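Local coordinates for protein ABC transporter (Caldanaerobius, PDB 4G68) that probably captures xylan-derived oligosaccharides outside the cell as the solute-binding component of an ABC transporter, at residues A88-N93 against A113-Q118. Sequence-based numbering, arbitrary orientation.
Sequences AAIAAN and AGKVLQ
Lys115 reaches across to Ile90 and Asn93, an instance of a long, mostly aliphatic side chain that touches a buried residue at its root and polar groups at its tip. Its CB lies 3.6 Å from the CG2 methyl of Ile90, and CG meets the same methyl just as closely, the two side chains crossing obliquely. That methyl is the one placed anti to the backbone N of Ile90, while elsewhere the isoleucine side chain packs on Phe110 of helix 108-112 and on Ala95. Beyond CG the lysine bends (chi2 -63°) and then runs extended, which carries CD to 3.9 Å from the carbonyl O of Ile90, with CE equally near to that oxygen. The helix 79-91 finishes here in a Schellman motif: Asn93 takes a positive phi, and its N donates to Ile90 O. A second Schellman motif, with Gly114 at positive phi, follows helix 108-112 and immediately precedes Lys115, so the contact joins two helix ends within the bacterial solute-binding protein fold. The lysine backbone is in turn hydrogen-bonded to Ala327, next to strand 317-325, and Asn93 O accepts a bond from Asn328 ND2, which ties both partners to the same neighbouring loop. At the tip, Lys115 NZ lies close to the end of the Asn93 side chain, the two side chains crossing at about a right angle, and stands 4.3 Å from Ala91 O. A methionine in its place would probably leave the Asn93 side chain and the helix end without the ammonium group beside them.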
loop_
_atom_site.group_PDB
_atom_site.type_symbol
_atom_site.label_atom_id
_atom_site.label_comp_id
_atom_site.label_asym_id
_atom_site.label_seq_id
_atom_site.Cartn_x
_atom_site.Cartn_y
_atom_site.Cartn_z
ATOM N N ALA C 88 19.247 -1.666 5.765
ATOM C CA ALA C 88 20.544 -1.991 6.374
ATOM C C ALA C 88 21.445 -2.808 5.430
ATOM O O ALA C 88 22.654 -2.542 5.322
ATOM C CB ALA C 88 20.365 -2.729 7.708
ATOM N N ALA C 89 20.850 -3.780 4.736
ATOM C CA ALA C 89 21.585 -4.576 3.728
ATOM C C ALA C 89 22.127 -3.758 2.552
ATOM O O ALA C 89 23.279 -3.937 2.160
ATOM C CB ALA C 89 20.765 -5.772 3.242
ATOM N N ILE C 90 21.310 -2.847 2.016
ATOM C CA ILE C 90 21.727 -2.019 0.880
ATOM C C ILE C 90 22.885 -1.116 1.301
ATOM O O ILE C 90 23.899 -1.026 0.596
ATOM C CB ILE C 90 20.554 -1.243 0.266
ATOM C CG1 ILE C 90 19.638 -2.243 -0.449
ATOM C CG2 ILE C 90 21.047 -0.116 -0.676
ATOM C CD1 ILE C 90 18.288 -1.676 -0.836
ATOM N N ALA C 91 22.775 -0.545 2.491
ATOM C CA ALA C 91 23.803 0.350 2.971
ATOM C C ALA C 91 25.112 -0.413 3.240
ATOM O O ALA C 91 26.193 0.092 2.925
ATOM C CB ALA C 91 23.316 1.155 4.175
ATOM N N ALA C 92 25.005 -1.650 3.745
ATOM C CA ALA C 92 26.169 -2.470 4.040
ATOM C C ALA C 92 26.742 -3.221 2.816
ATOM O O ALA C 92 27.697 -4.005 2.945
ATOM C CB ALA C 92 25.844 -3.449 5.177
ATOM N N ASN C 93 26.169 -2.992 1.632
ATOM C CA ASN C 93 26.553 -3.715 0.416
ATOM C C ASN C 93 26.342 -5.228 0.505
ATOM O O ASN C 93 27.106 -6.022 -0.059
ATOM C CB ASN C 93 27.987 -3.364 -0.005
ATOM C CG ASN C 93 28.120 -1.906 -0.401
ATOM O OD1 ASN C 93 29.016 -1.189 0.064
ATOM N ND2 ASN C 93 27.201 -1.447 -1.235
ATOM N N ALA C 113 22.561 6.143 -4.507
ATOM C CA ALA C 113 23.804 5.632 -3.920
ATOM C C ALA C 113 24.546 4.629 -4.807
ATOM O O ALA C 113 25.553 4.087 -4.368
ATOM C CB ALA C 113 23.533 4.997 -2.559
ATOM N N GLY C 114 24.045 4.356 -6.010
ATOM C CA GLY C 114 24.700 3.404 -6.958
ATOM C C GLY C 114 24.542 1.936 -6.567
ATOM O O GLY C 114 25.372 1.072 -6.924
ATOM N N LYS C 115 23.500 1.651 -5.786
ATOM C CA LYS C 115 23.310 0.293 -5.206
ATOM C C LYS C 115 22.371 -0.579 -6.009
ATOM O O LYS C 115 22.213 -1.774 -5.682
ATOM C CB LYS C 115 22.715 0.373 -3.805
ATOM C CG LYS C 115 23.435 1.330 -2.906
ATOM C CD LYS C 115 24.873 0.907 -2.679
ATOM C CE LYS C 115 25.372 1.840 -1.591
ATOM N NZ LYS C 115 26.682 1.431 -1.169
ATOM N N VAL C 116 21.755 0.013 -7.047
ATOM C CA VAL C 116 20.789 -0.725 -7.913
ATOM C C VAL C 116 21.208 -0.770 -9.389
ATOM O O VAL C 116 21.519 0.279 -9.991
ATOM C CB VAL C 116 19.378 -0.109 -7.793
ATOM C CG1 VAL C 116 18.359 -0.965 -8.511
ATOM C CG2 VAL C 116 18.958 0.033 -6.320
ATOM N N LEU C 117 21.176 -1.975 -9.952
ATOM C CA LEU C 117 21.469 -2.250 -11.384
ATOM C C LEU C 117 20.472 -1.569 -12.303
ATOM O O LEU C 117 19.265 -1.794 -12.147
ATOM C CB LEU C 117 21.470 -3.776 -11.686
ATOM C CG LEU C 117 21.906 -4.105 -13.134
ATOM C CD1 LEU C 117 23.323 -3.580 -13.400
ATOM C CD2 LEU C 117 21.839 -5.588 -13.499
ATOM N N GLN C 118 20.975 -0.729 -13.216
ATOM C CA GLN C 118 20.160 -0.122 -14.286
ATOM C C GLN C 118 19.693 -1.182 -15.287
ATOM O O GLN C 118 20.479 -2.045 -15.744
ATOM C CB GLN C 118 20.966 0.937 -15.022
ATOM C CG GLN C 118 20.152 1.816 -15.958
ATOM C CD GLN C 118 21.029 2.535 -16.964
ATOM O OE1 GLN C 118 22.204 2.847 -16.666
ATOM N NE2 GLN C 118 20.483 2.798 -18.167
#